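Local coordinates for protein CRISPR-associated endonuclease Cas3-HD (Methanocaldococcus jannaschii, PDB 3S4L) that cleaves single-stranded DNA with the aid of magnesium, and single-stranded RNA without cations, as the HD nuclease of CRISPR interference against invading genetic elements, at residues Lys26-Ile31 and Glu57-Leu62; Glu92-Tyr97 and Lys150-Met155; Tyr98-Leu103 and Gly108-Ala113; Ile115-Val120 and Ile189-Arg194; Leu162-Lys165 and Tyr169-Gly172. All coordinates share one frame; numbering follows the deposited sequence.

Interaction 1: residues Lys26-Ile31 and Glu57-Leu62; sequences KYWERI and EFMKIL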
# COMPACT_ATOMS: atom_id res chain seq x y z
N LYS A 26 0.86 6.36 -15.51
CA LYS A 26 1.15 6.55 -16.93
C LYS A 26 2.25 5.59 -17.37
O LYS A 26 2.16 4.97 -18.44
CB LYS A 26 1.56 8.00 -17.23
CG LYS A 26 0.39 8.98 -17.22
CD LYS A 26 0.86 10.41 -17.51
N TYR A 27 3.27 5.43 -16.53
CA TYR A 27 4.35 4.49 -16.81
C TYR A 27 3.91 3.02 -16.72
O TYR A 27 4.55 2.15 -17.31
CB TYR A 27 5.55 4.74 -15.89
CG TYR A 27 6.74 3.84 -16.19
CD1 TYR A 27 7.53 4.03 -17.33
CD2 TYR A 27 7.07 2.79 -15.34
CE1 TYR A 27 8.62 3.20 -17.61
CE2 TYR A 27 8.16 1.96 -15.60
CZ TYR A 27 8.93 2.17 -16.74
OH TYR A 27 10.00 1.34 -17.01
N TRP A 28 2.84 2.74 -15.98
CA TRP A 28 2.32 1.38 -15.87
C TRP A 28 1.72 0.97 -17.21
O TRP A 28 1.97 -0.13 -17.71
CB TRP A 28 1.30 1.27 -14.73
CG TRP A 28 0.48 -0.01 -14.69
CD1 TRP A 28 -0.88 -0.12 -14.86
CD2 TRP A 28 0.96 -1.35 -14.46
NE1 TRP A 28 -1.27 -1.44 -14.75
CE2 TRP A 28 -0.16 -2.22 -14.50
CE3 TRP A 28 2.23 -1.90 -14.22
CZ2 TRP A 28 -0.05 -3.60 -14.32
CZ3 TRP A 28 2.34 -3.27 -14.03
CH2 TRP A 28 1.20 -4.11 -14.09
N GLU A 29 0.93 1.87 -17.77
CA GLU A 29 0.35 1.67 -19.09
C GLU A 29 1.39 1.26 -20.14
O GLU A 29 1.08 0.51 -21.06
CB GLU A 29 -0.37 2.95 -19.55
CG GLU A 29 -1.76 3.14 -18.96
CD GLU A 29 -2.77 2.09 -19.43
OE1 GLU A 29 -2.62 1.57 -20.56
OE2 GLU A 29 -3.71 1.79 -18.67
N ARG A 30 2.62 1.75 -19.99
CA ARG A 30 3.63 1.50 -21.00
C ARG A 30 4.26 0.11 -20.85
O ARG A 30 4.75 -0.47 -21.82
CB ARG A 30 4.71 2.60 -21.02
CG ARG A 30 4.14 4.01 -21.23
CD ARG A 30 5.22 5.07 -21.42
NE ARG A 30 4.77 6.40 -20.98
CZ ARG A 30 5.13 6.97 -19.83
NH1 ARG A 30 5.95 6.35 -18.99
NH2 ARG A 30 4.65 8.18 -19.51
N ILE A 31 4.23 -0.45 -19.65
CA ILE A 31 4.87 -1.74 -19.43
C ILE A 31 3.95 -2.92 -19.07
O ILE A 31 4.37 -4.08 -19.13
CB ILE A 31 5.96 -1.62 -18.36
CG1 ILE A 31 5.34 -1.27 -17.01
CG2 ILE A 31 7.00 -0.57 -18.77
CD1 ILE A 31 6.32 -1.33 -15.87
N GLU A 57 -6.63 -3.39 -13.07
CA GLU A 57 -7.25 -2.53 -12.07
C GLU A 57 -6.61 -2.75 -10.71
O GLU A 57 -6.34 -1.79 -9.98
CB GLU A 57 -8.75 -2.82 -11.97
CG GLU A 57 -9.51 -2.60 -13.24
CD GLU A 57 -10.89 -3.22 -13.20
OE1 GLU A 57 -11.48 -3.28 -12.10
OE2 GLU A 57 -11.37 -3.68 -14.27
N PHE A 58 -6.41 -4.02 -10.35
CA PHE A 58 -5.82 -4.38 -9.07
C PHE A 58 -4.43 -3.74 -8.94
O PHE A 58 -4.13 -3.11 -7.93
CB PHE A 58 -5.79 -5.91 -8.91
CG PHE A 58 -4.93 -6.41 -7.78
CD1 PHE A 58 -5.40 -6.38 -6.47
CD2 PHE A 58 -3.67 -6.95 -8.02
CE1 PHE A 58 -4.62 -6.86 -5.41
CE2 PHE A 58 -2.87 -7.42 -6.97
CZ PHE A 58 -3.35 -7.39 -5.66
N MET A 59 -3.61 -3.87 -9.98
CA MET A 59 -2.27 -3.30 -9.96
C MET A 59 -2.28 -1.78 -9.86
O MET A 59 -1.47 -1.20 -9.13
CB MET A 59 -1.47 -3.74 -11.19
CG MET A 59 -1.06 -5.20 -11.14
SD MET A 59 -0.13 -5.59 -9.62
CE MET A 59 1.23 -4.45 -9.82
N LYS A 60 -3.20 -1.13 -10.58
CA LYS A 60 -3.34 0.32 -10.52
C LYS A 60 -3.65 0.80 -9.10
O LYS A 60 -3.28 1.91 -8.71
CB LYS A 60 -4.46 0.80 -11.44
CG LYS A 60 -4.16 0.79 -12.93
CD LYS A 60 -5.36 1.35 -13.69
CE LYS A 60 -5.51 0.77 -15.07
NZ LYS A 60 -6.82 1.14 -15.66
N ILE A 61 -4.37 -0.01 -8.34
CA ILE A 61 -4.70 0.41 -6.99
C ILE A 61 -3.47 0.34 -6.08
O ILE A 61 -3.23 1.26 -5.30
CB ILE A 61 -5.88 -0.38 -6.42
CG1 ILE A 61 -7.14 -0.03 -7.19
CG2 ILE A 61 -6.07 -0.04 -4.95
CD1 ILE A 61 -8.31 -0.92 -6.90
N LEU A 62 -2.69 -0.73 -6.21
CA LEU A 62 -1.43 -0.84 -5.48
C LEU A 62 -0.53 0.32 -5.84
O LEU A 62 0.15 0.90 -5.00
CB LEU A 62 -0.73 -2.15 -5.84
CG LEU A 62 -1.53 -3.39 -5.54
CD1 LEU A 62 -0.60 -4.60 -5.61
CD2 LEU A 62 -2.18 -3.26 -4.17
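Trp28 brings its indole obliquely up to Met59 and Lys60, two successive residues of the helix that faces it, and crosses both side chains at about a right angle. Its side chain sets out toward that helix, and CG is placed anti to the backbone N (chi1 168°), which sends the bicyclic ring out across the interface. Along the five-membered ring, CD1 comes first, 3.9 Å from Lys60 CG. NE1 is the one polar atom of the indole, and its hydrogen bond goes to Asp56, one residue ahead of segment 57-62, so the buried N-H is satisfied. Further out, CE2 approaches Met59 CB at 3.9 Å. CZ2 lies closer still, with CZ2 to Met59 CB at 3.4 Å, and CH2 ends 3.9 Å from Met59 CG.

Here, in the mainly helical HD domain, the axes of segments 26-31 and 57-62, on helices 17-31 and 52-65, run 144° apart in N-to-C direction and come no nearer than 11.0 Å, a wide gap that a large flat side chain can bridge. Leu36 and Ile39 of helix 36-43 and Pro214 of helix 204-215 also touch the tryptophan. Met59, unbranched and bent at both chi2 and chi3, can fold beside the ring.

Toward the solvent the contact changes character. Lys60 suits this margin because its methylenes pack beside the indole while its ammonium group reaches outward, NZ stopping 4.4 Å from Glu29 OE2. That separation is beyond a salt bridge and allows at most a mild attraction; the carboxylate pairs with Lys32 instead.

Interaction 2: residues Glu92-Tyr97 and Lys150-Met155; sequences ELVSAY and KKFDGM
Val94 splits its two methyl groups between Phe152 and Met155, and the contact across the segments is wholly apolar. With CG1 anti to the backbone N (chi1 170°), the branches diverge: CG2 rests 3.8 Å from Phe152 CD1 and equally near CE1, while CG1 meets the thioether end of Met155, 4.0 Å from SD, tip to tip. A beta-branched residue suits this helical position because its forked, rigid side chain fills two directions at once.

Within the loop, the Phe152 ring has its own contacts. One face of the Phe152 ring is covered by the backbone N of Gly154, 3.5 Å above the plane and over the ring centre. At the ring's edge, in its plane, sits the sulfur of Met155, whose chain is bent at chi2 and chi3. Gly154 has positive phi, a conformation easy for glycine, as the chain passes the ring.

Polar bonds flank the packing. Asp153 forms a salt bridge with Arg77, and Gly154 shares backbone hydrogen bonding with Lys73, tying the loop to residues 73-77. On the helix, Ser95 OG bonds to His66 O and Gly69 N, which bracket the metal ligand Asp67.

Leu149, Phe89 and Ile184 extend the apolar cluster. The whole is a buried loop-on-helix contact of the HD domain, close to the start of helix 91-107, where His91 binds calcium in this crystal and is a ligand of the catalytic magnesium.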
# COMPACT_ATOMS: atom_id res chain seq x y z
N GLU A 92 4.35 2.77 5.07
CA GLU A 92 3.77 1.62 4.37
C GLU A 92 2.75 0.84 5.20
O GLU A 92 1.87 0.19 4.65
CB GLU A 92 4.85 0.68 3.81
CG GLU A 92 5.78 0.07 4.84
CD GLU A 92 7.08 0.86 4.98
OE1 GLU A 92 7.02 2.10 5.12
OE2 GLU A 92 8.16 0.23 4.95
N LEU A 93 2.88 0.90 6.53
CA LEU A 93 1.93 0.20 7.41
C LEU A 93 0.57 0.89 7.32
O LEU A 93 -0.47 0.23 7.31
CB LEU A 93 2.42 0.18 8.86
CG LEU A 93 3.39 -0.93 9.31
CD1 LEU A 93 4.61 -1.04 8.43
CD2 LEU A 93 3.79 -0.69 10.76
N VAL A 94 0.60 2.21 7.27
CA VAL A 94 -0.61 3.00 7.09
C VAL A 94 -1.17 2.83 5.68
O VAL A 94 -2.38 2.79 5.51
CB VAL A 94 -0.36 4.49 7.34
CG1 VAL A 94 -1.58 5.31 6.91
CG2 VAL A 94 -0.01 4.69 8.81
N SER A 95 -0.29 2.74 4.68
CA SER A 95 -0.73 2.40 3.31
C SER A 95 -1.45 1.04 3.26
O SER A 95 -2.53 0.91 2.66
CB SER A 95 0.46 2.37 2.33
OG SER A 95 1.12 3.62 2.21
N ALA A 96 -0.85 0.03 3.89
CA ALA A 96 -1.41 -1.33 3.90
C ALA A 96 -2.83 -1.34 4.44
O ALA A 96 -3.70 -2.06 3.93
CB ALA A 96 -0.53 -2.28 4.72
N TYR A 97 -3.07 -0.54 5.47
CA TYR A 97 -4.40 -0.44 6.08
C TYR A 97 -5.42 0.07 5.09
O TYR A 97 -6.44 -0.57 4.89
CB TYR A 97 -4.37 0.46 7.32
CG TYR A 97 -5.74 0.77 7.92
CD1 TYR A 97 -6.30 -0.06 8.90
CD2 TYR A 97 -6.44 1.91 7.56
CE1 TYR A 97 -7.54 0.24 9.49
CE2 TYR A 97 -7.69 2.21 8.12
CZ TYR A 97 -8.23 1.37 9.08
OH TYR A 97 -9.45 1.67 9.64
N LYS A 150 4.21 4.38 16.44
CA LYS A 150 4.24 5.21 17.65
C LYS A 150 3.90 6.67 17.35
O LYS A 150 3.01 7.25 17.98
CB LYS A 150 5.61 5.12 18.33
CG LYS A 150 5.64 5.74 19.74
CD LYS A 150 6.98 5.50 20.43
CE LYS A 150 6.91 5.85 21.91
NZ LYS A 150 6.65 7.31 22.12
N LYS A 151 4.60 7.25 16.37
CA LYS A 151 4.42 8.67 16.05
C LYS A 151 3.31 8.96 15.03
O LYS A 151 3.21 10.09 14.53
CB LYS A 151 5.74 9.31 15.61
CG LYS A 151 6.71 9.55 16.74
CD LYS A 151 5.96 10.09 17.96
CE LYS A 151 6.89 10.71 18.99
NZ LYS A 151 6.12 11.53 19.97
N PHE A 152 2.47 7.98 14.71
CA PHE A 152 1.36 8.25 13.81
C PHE A 152 0.36 9.19 14.49
O PHE A 152 -0.11 8.91 15.60
CB PHE A 152 0.66 6.97 13.34
CG PHE A 152 -0.53 7.22 12.43
CD1 PHE A 152 -0.34 7.67 11.12
CD2 PHE A 152 -1.83 6.98 12.87
CE1 PHE A 152 -1.43 7.90 10.28
CE2 PHE A 152 -2.92 7.19 12.03
CZ PHE A 152 -2.73 7.66 10.73
N ASP A 153 0.03 10.29 13.83
CA ASP A 153 -0.89 11.28 14.39
C ASP A 153 -1.94 11.72 13.37
O ASP A 153 -2.26 12.91 13.27
CB ASP A 153 -0.12 12.50 14.89
CG ASP A 153 0.69 13.17 13.78
OD1 ASP A 153 1.00 12.52 12.75
OD2 ASP A 153 1.02 14.36 13.96
N GLY A 154 -2.45 10.75 12.61
CA GLY A 154 -3.56 11.00 11.70
C GLY A 154 -3.16 11.44 10.30
O GLY A 154 -2.04 11.87 10.05
N MET A 155 -4.11 11.34 9.38
CA MET A 155 -3.92 11.81 8.02
C MET A 155 -4.09 13.33 7.95
O MET A 155 -4.64 13.94 8.88
CB MET A 155 -4.91 11.11 7.08
CG MET A 155 -4.92 9.59 7.25
SD MET A 155 -3.24 8.90 7.19
CE MET A 155 -3.02 8.78 5.39

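Interaction 3: residues Tyr98-Leu103 and Gly108-Ala113; sequences YTYHIL and GDKNLA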
# COMPACT_ATOMS: atom_id res chain seq x y z
N TYR A 98 -5.16 1.21 4.45
CA TYR A 98 -6.13 1.75 3.50
C TYR A 98 -6.25 0.87 2.24
O TYR A 98 -7.33 0.74 1.65
CB TYR A 98 -5.82 3.19 3.12
CG TYR A 98 -6.14 4.14 4.22
CD1 TYR A 98 -7.47 4.46 4.51
CD2 TYR A 98 -5.13 4.72 5.00
CE1 TYR A 98 -7.78 5.33 5.55
CE2 TYR A 98 -5.43 5.60 6.03
CZ TYR A 98 -6.75 5.89 6.30
OH TYR A 98 -7.04 6.76 7.30
N THR A 99 -5.14 0.28 1.84
CA THR A 99 -5.13 -0.56 0.65
C THR A 99 -6.06 -1.72 0.87
O THR A 99 -6.87 -2.07 0.01
CB THR A 99 -3.72 -1.06 0.32
OG1 THR A 99 -2.90 0.05 -0.05
CG2 THR A 99 -3.77 -2.06 -0.83
N TYR A 100 -5.96 -2.33 2.05
CA TYR A 100 -6.76 -3.49 2.33
C TYR A 100 -8.26 -3.17 2.22
O TYR A 100 -9.01 -3.88 1.55
CB TYR A 100 -6.46 -4.04 3.72
CG TYR A 100 -7.38 -5.18 4.06
CD1 TYR A 100 -8.56 -4.97 4.75
CD2 TYR A 100 -7.08 -6.47 3.64
CE1 TYR A 100 -9.42 -6.04 5.05
CE2 TYR A 100 -7.93 -7.53 3.93
CZ TYR A 100 -9.09 -7.31 4.64
OH TYR A 100 -9.93 -8.37 4.92
N HIS A 101 -8.71 -2.11 2.90
CA HIS A 101 -10.15 -1.84 2.92
C HIS A 101 -10.67 -1.45 1.55
O HIS A 101 -11.75 -1.86 1.13
CB HIS A 101 -10.53 -0.80 3.98
CG HIS A 101 -10.32 -1.28 5.37
ND1 HIS A 101 -11.14 -2.23 5.95
CD2 HIS A 101 -9.36 -0.99 6.28
CE1 HIS A 101 -10.70 -2.48 7.17
NE2 HIS A 101 -9.62 -1.75 7.39
N ILE A 102 -9.86 -0.69 0.83
CA ILE A 102 -10.24 -0.30 -0.51
C ILE A 102 -10.27 -1.51 -1.46
O ILE A 102 -11.20 -1.64 -2.24
CB ILE A 102 -9.37 0.85 -1.03
CG1 ILE A 102 -9.82 2.14 -0.35
CG2 ILE A 102 -9.50 0.98 -2.56
CD1 ILE A 102 -8.72 3.11 -0.09
N LEU A 103 -9.30 -2.43 -1.35
CA LEU A 103 -9.34 -3.63 -2.19
C LEU A 103 -10.55 -4.50 -1.88
O LEU A 103 -11.18 -5.05 -2.79
CB LEU A 103 -8.06 -4.45 -2.05
CG LEU A 103 -6.79 -3.87 -2.69
CD1 LEU A 103 -5.58 -4.75 -2.34
CD2 LEU A 103 -6.97 -3.74 -4.21
N GLY A 108 -14.36 -7.47 -3.38
CA GLY A 108 -15.04 -8.42 -2.50
C GLY A 108 -14.36 -9.78 -2.31
O GLY A 108 -15.05 -10.80 -2.24
N ASP A 109 -13.03 -9.79 -2.22
CA ASP A 109 -12.24 -11.02 -2.03
C ASP A 109 -11.19 -10.82 -0.93
O ASP A 109 -10.13 -10.25 -1.18
CB ASP A 109 -11.57 -11.45 -3.36
CG ASP A 109 -10.73 -12.74 -3.22
OD1 ASP A 109 -10.07 -12.93 -2.17
OD2 ASP A 109 -10.72 -13.57 -4.16
N LYS A 110 -11.50 -11.28 0.28
CA LYS A 110 -10.60 -11.08 1.42
C LYS A 110 -9.15 -11.51 1.16
O LYS A 110 -8.22 -10.86 1.62
CB LYS A 110 -11.13 -11.77 2.68
CG LYS A 110 -12.26 -11.04 3.41
CD LYS A 110 -12.67 -11.74 4.74
CE LYS A 110 -13.83 -12.73 4.54
NZ LYS A 110 -14.70 -12.91 5.77
N ASN A 111 -8.95 -12.62 0.45
CA ASN A 111 -7.58 -13.05 0.16
C ASN A 111 -6.83 -12.08 -0.77
O ASN A 111 -5.66 -11.76 -0.54
CB ASN A 111 -7.54 -14.49 -0.37
CG ASN A 111 -7.93 -15.52 0.69
OD1 ASN A 111 -8.30 -15.17 1.81
ND2 ASN A 111 -7.87 -16.80 0.33
N LEU A 112 -7.51 -11.59 -1.80
CA LEU A 112 -6.91 -10.62 -2.72
C LEU A 112 -6.53 -9.33 -1.97
O LEU A 112 -5.40 -8.83 -2.10
CB LEU A 112 -7.85 -10.32 -3.89
CG LEU A 112 -7.36 -9.37 -4.98
CD1 LEU A 112 -6.10 -9.92 -5.67
CD2 LEU A 112 -8.47 -9.13 -5.99
N ALA A 113 -7.46 -8.82 -1.18
CA ALA A 113 -7.21 -7.60 -0.39
C ALA A 113 -6.05 -7.81 0.60
O ALA A 113 -5.18 -6.94 0.78
CB ALA A 113 -8.47 -7.21 0.35
O HOH W 1 -10.92 -7.85 -2.69
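The ring of Tyr100 lies obliquely against Ala113, its CE2 3.6 Å from Ala113 CB and CD2 3.5 Å from Ala113 O. In the plane of this ring, at its edge, stands His101 ND1; conversely, Tyr100 CD1 sits over the centre of one face of the His101 ring. Phe187 of helix 181-197 meets the tyrosine ring with planes at about 45°. Beyond the ring, Tyr100 OH passes Lys110 CG at 3.9 Å, a touch on the lysine's aliphatic part.

Ala113 is wedged between Tyr100 and Leu103: its CB is 3.7 Å from Leu103 CB, and a methyl group suits a place where the CA atoms of Leu103 and Ala113 come within 4.9 Å. Leu103 itself continues onto Phe58.

Nearer the turn, a water donates to Leu103 O and accepts from Asp109 N, bridging the two backbones. Gly108 takes positive phi as the first helix ends. Asp109 then caps the second: Leu112 N donates to Asp109 OD1 at 2.9 Å, coming from above the carboxylate plane, 59° out of it. The arrangement is a helical hairpin within the HD domain, helices 91-107 and 110-121 joined by a short turn, the second helix N-capped by Asp109.

Interaction 4: residues Ile115-Val120 and Ile189-Arg194; sequences IGALTV and IEMSVR
Met191 spans the gap between helices 181-197 and 110-121 and presses its terminal methyl against Ala117 and Leu118. The closest van der Waals contacts are made by CE: it lies 3.6 Å from Ala117 CB and 3.6 Å from Leu118 N, with Leu118 CB a looser 4.3 Å away. The chain leaves with CG anti to the carbonyl carbon, then bends at chi2 and chi3; chi2, at -94°, lies off a staggered value. Ala117 suits the receiving surface, since its short side chain lets the methyl come down to the helix backbone. Its CB also touches Tyr100 of helix 91-107.

Hydrogen bonds occur within each helix and not across the contact. Ile115 O accepts twice from Thr119, from OG1 at 2.8 Å and from the backbone N, the two donors arriving from opposite faces of the carbonyl plane. Ser192 OG likewise bonds to Val188 O. Both hydroxyls thus bond within their own helices. At the next residue after Thr119, Val120 O accepts from ND1 of the metal ligand His123, a second-shell bond that probably orients the imidazole.

Charge plays a small part: Arg194 and Glu190 pair at the surface, but the arginine is poorly ordered and the pairing is electrostatic only. Between these two segments the joint therefore rests on shape and burial, through an unbranched, flexible thioether, with no hydrogen bond across it.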
# COMPACT_ATOMS: atom_id res chain seq x y z
N ILE A 115 -3.57 -9.99 0.24
CA ILE A 115 -2.31 -10.11 -0.48
C ILE A 115 -1.85 -8.77 -1.05
O ILE A 115 -0.66 -8.49 -1.13
CB ILE A 115 -2.38 -11.11 -1.62
CG1 ILE A 115 -1.02 -11.21 -2.26
CG2 ILE A 115 -3.29 -10.61 -2.70
CD1 ILE A 115 -1.10 -11.74 -3.64
N GLY A 116 -2.81 -7.94 -1.46
CA GLY A 116 -2.48 -6.62 -1.96
C GLY A 116 -1.93 -5.77 -0.83
O GLY A 116 -0.91 -5.12 -0.99
N ALA A 117 -2.60 -5.79 0.32
CA ALA A 117 -2.19 -4.98 1.46
C ALA A 117 -0.81 -5.38 1.97
O ALA A 117 0.00 -4.52 2.35
CB ALA A 117 -3.23 -5.07 2.59
N LEU A 118 -0.54 -6.68 1.99
CA LEU A 118 0.75 -7.22 2.40
C LEU A 118 1.86 -6.78 1.44
O LEU A 118 2.97 -6.48 1.86
CB LEU A 118 0.69 -8.75 2.44
CG LEU A 118 1.93 -9.48 2.94
CD1 LEU A 118 2.33 -8.97 4.33
CD2 LEU A 118 1.67 -10.98 2.98
N THR A 119 1.55 -6.74 0.15
CA THR A 119 2.52 -6.29 -0.83
C THR A 119 2.88 -4.84 -0.53
O THR A 119 4.06 -4.45 -0.54
CB THR A 119 1.94 -6.39 -2.25
OG1 THR A 119 1.63 -7.76 -2.54
CG2 THR A 119 2.93 -5.86 -3.27
N VAL A 120 1.85 -4.05 -0.26
CA VAL A 120 2.00 -2.66 0.08
C VAL A 120 2.77 -2.47 1.41
O VAL A 120 3.58 -1.55 1.55
CB VAL A 120 0.64 -1.97 0.16
CG1 VAL A 120 0.74 -0.70 1.00
CG2 VAL A 120 0.12 -1.66 -1.26
N ILE A 189 -1.07 -5.40 13.29
CA ILE A 189 -0.72 -6.55 14.11
C ILE A 189 -1.38 -7.80 13.54
O ILE A 189 -0.71 -8.82 13.31
CB ILE A 189 -1.16 -6.35 15.58
CG1 ILE A 189 -0.29 -5.29 16.25
CG2 ILE A 189 -1.10 -7.67 16.36
CD1 ILE A 189 -0.77 -4.88 17.62
N GLU A 190 -2.69 -7.72 13.31
CA GLU A 190 -3.45 -8.84 12.76
C GLU A 190 -2.88 -9.29 11.42
O GLU A 190 -2.91 -10.47 11.09
CB GLU A 190 -4.93 -8.45 12.60
CG GLU A 190 -5.89 -9.63 12.59
CD GLU A 190 -7.33 -9.22 12.32
OE1 GLU A 190 -8.23 -10.09 12.43
OE2 GLU A 190 -7.57 -8.04 11.99
N MET A 191 -2.33 -8.35 10.66
CA MET A 191 -1.73 -8.67 9.38
C MET A 191 -0.40 -9.39 9.54
O MET A 191 -0.17 -10.43 8.95
CB MET A 191 -1.50 -7.40 8.57
CG MET A 191 -2.73 -6.94 7.82
SD MET A 191 -2.73 -7.56 6.13
CE MET A 191 -1.49 -6.47 5.42
N SER A 192 0.47 -8.79 10.35
CA SER A 192 1.83 -9.28 10.57
C SER A 192 1.83 -10.69 11.11
O SER A 192 2.72 -11.48 10.80
CB SER A 192 2.53 -8.37 11.57
OG SER A 192 2.33 -7.01 11.21
N VAL A 193 0.83 -11.01 11.92
CA VAL A 193 0.69 -12.35 12.47
C VAL A 193 0.34 -13.35 11.39
O VAL A 193 1.08 -14.31 11.15
CB VAL A 193 -0.42 -12.40 13.52
CG1 VAL A 193 -0.80 -13.85 13.79
CG2 VAL A 193 0.03 -11.72 14.80
N ARG A 194 -0.80 -13.13 10.75
CA ARG A 194 -1.32 -14.07 9.77
C ARG A 194 -0.34 -14.24 8.62
O ARG A 194 -0.46 -15.16 7.81
CB ARG A 194 -2.71 -13.64 9.30
CG ARG A 194 -3.70 -13.53 10.47
CD ARG A 194 -5.11 -13.99 10.11
NE ARG A 194 -6.03 -12.86 9.95
CZ ARG A 194 -7.34 -12.97 9.71
NH1 ARG A 194 -7.90 -14.17 9.59
NH2 ARG A 194 -8.08 -11.87 9.58

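Interaction 5: residues Leu162-Lys165 and Tyr169-Gly172; sequences LIKK and YSIG
Helix 159-167 ends and the chain doubles back along its own last turns, so that Tyr169 to Ile171, the start of the loop leading to helix 181-197, lie against Ile163 and Lys164. Backbone and side chain meet most intimately at the carbonyl of Tyr169, whose O is 3.4 Å from Ile163 CG2 and 3.8 Å from Lys164 CA. These are packing contacts, and no hydrogen bond joins the two segments.

Ile163 is the buried member. Its CG2, anti to the backbone N, goes to the tyrosine carbonyl, while the other branch turns to the loop, with CG1 4.2 Å from Ile171 CG1 and the two side chains crossing at about a right angle. Ile163 also reaches Ile68, next to the metal ligand Asp67. A branched apolar residue fits this position, its two branches packing on two different loop residues.

Lys164 covers the outer side. Its CG passes 4.0 Å from Tyr169 O; then, after a bend at chi3, CE comes 4.2 Å from Ser170 CB. Methylenes do the packing, and the ammonium group is left for a long, weak ion pair with Glu160.

Tyr169 starts its side chain away from the helix, and its ring packs instead on Ile102 and Lys106 of helix 91-107, where Ile171 likewise touches Tyr98 and Ile102, so the loop is sandwiched between two helices.

Downstream, Gly172 N donates to Ser170 OG at 3.2 Å, although the hydroxyl's position is less certain. With that caution, the helix terminus is followed by what fits an ST turn.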
# COMPACT_ATOMS: atom_id res chain seq x y z
N LEU A 162 -8.30 13.81 -1.18
CA LEU A 162 -7.14 13.19 -1.83
C LEU A 162 -7.44 11.78 -2.33
O LEU A 162 -7.11 11.44 -3.46
CB LEU A 162 -5.93 13.15 -0.88
CG LEU A 162 -4.72 12.40 -1.44
CD1 LEU A 162 -4.13 13.13 -2.63
CD2 LEU A 162 -3.65 12.20 -0.37
N ILE A 163 -8.08 10.97 -1.48
CA ILE A 163 -8.43 9.60 -1.87
C ILE A 163 -9.39 9.60 -3.05
O ILE A 163 -9.26 8.80 -3.96
CB ILE A 163 -9.07 8.81 -0.72
CG1 ILE A 163 -8.01 8.43 0.31
CG2 ILE A 163 -9.72 7.54 -1.26
CD1 ILE A 163 -6.93 7.52 -0.22
N LYS A 164 -10.35 10.52 -3.02
CA LYS A 164 -11.30 10.66 -4.11
C LYS A 164 -10.57 10.96 -5.42
O LYS A 164 -10.81 10.30 -6.43
CB LYS A 164 -12.31 11.76 -3.79
CG LYS A 164 -13.76 11.37 -4.04
CD LYS A 164 -14.75 12.29 -3.32
CE LYS A 164 -14.99 11.84 -1.88
NZ LYS A 164 -16.25 12.43 -1.31
N LYS A 165 -9.67 11.94 -5.40
CA LYS A 165 -8.84 12.26 -6.56
C LYS A 165 -8.09 11.03 -7.08
O LYS A 165 -7.95 10.83 -8.29
CB LYS A 165 -7.83 13.36 -6.22
CG LYS A 165 -8.12 14.73 -6.79
CD LYS A 165 -7.06 15.72 -6.35
CE LYS A 165 -6.91 15.73 -4.83
NZ LYS A 165 -5.88 16.68 -4.33
N TYR A 169 -13.46 7.38 -4.91
CA TYR A 169 -14.52 7.36 -3.91
C TYR A 169 -14.07 7.50 -2.46
O TYR A 169 -12.93 7.87 -2.18
CB TYR A 169 -15.46 6.16 -4.09
CG TYR A 169 -14.79 4.83 -4.17
CD1 TYR A 169 -14.77 3.98 -3.07
CD2 TYR A 169 -14.17 4.41 -5.33
CE1 TYR A 169 -14.16 2.74 -3.13
CE2 TYR A 169 -13.55 3.17 -5.41
CZ TYR A 169 -13.55 2.35 -4.30
OH TYR A 169 -12.93 1.12 -4.36
N SER A 170 -15.00 7.22 -1.54
CA SER A 170 -14.95 7.77 -0.18
C SER A 170 -14.63 6.78 0.93
O SER A 170 -15.40 5.85 1.18
CB SER A 170 -16.31 8.44 0.10
OG SER A 170 -16.35 9.08 1.36
N ILE A 171 -13.51 7.00 1.61
CA ILE A 171 -13.16 6.22 2.80
C ILE A 171 -14.08 6.56 3.98
O ILE A 171 -13.92 6.03 5.08
CB ILE A 171 -11.68 6.41 3.25
CG1 ILE A 171 -11.19 7.83 2.96
CG2 ILE A 171 -10.79 5.36 2.60
CD1 ILE A 171 -11.68 8.86 3.96
N GLY A 172 -15.04 7.45 3.75
CA GLY A 172 -16.13 7.63 4.69
C GLY A 172 -17.02 6.41 4.56
O GLY A 172 -17.31 5.72 5.54

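From the N terminus, interaction 1 closes first, bringing helix 52-65 back against helix 17-31. Interaction 2 then opens on helix 91-107 and closes a long loop at residues 150-155; interaction 3, the short hairpin to helix 110-121, is nested inside it. Interaction 4 starts within the same loop but ends on helix 181-197, so it crosses interaction 2. Interaction 5, a local reversal after helix 159-167, is nested in the loop of interaction 4. Helices 91-107 and 110-121 connect the set: Phe58 of interaction 1 touches Leu103, Leu112 and Gly116, Ala96 meets Ala117, and Tyr169 and Ile171 of interaction 5 reach Ile102.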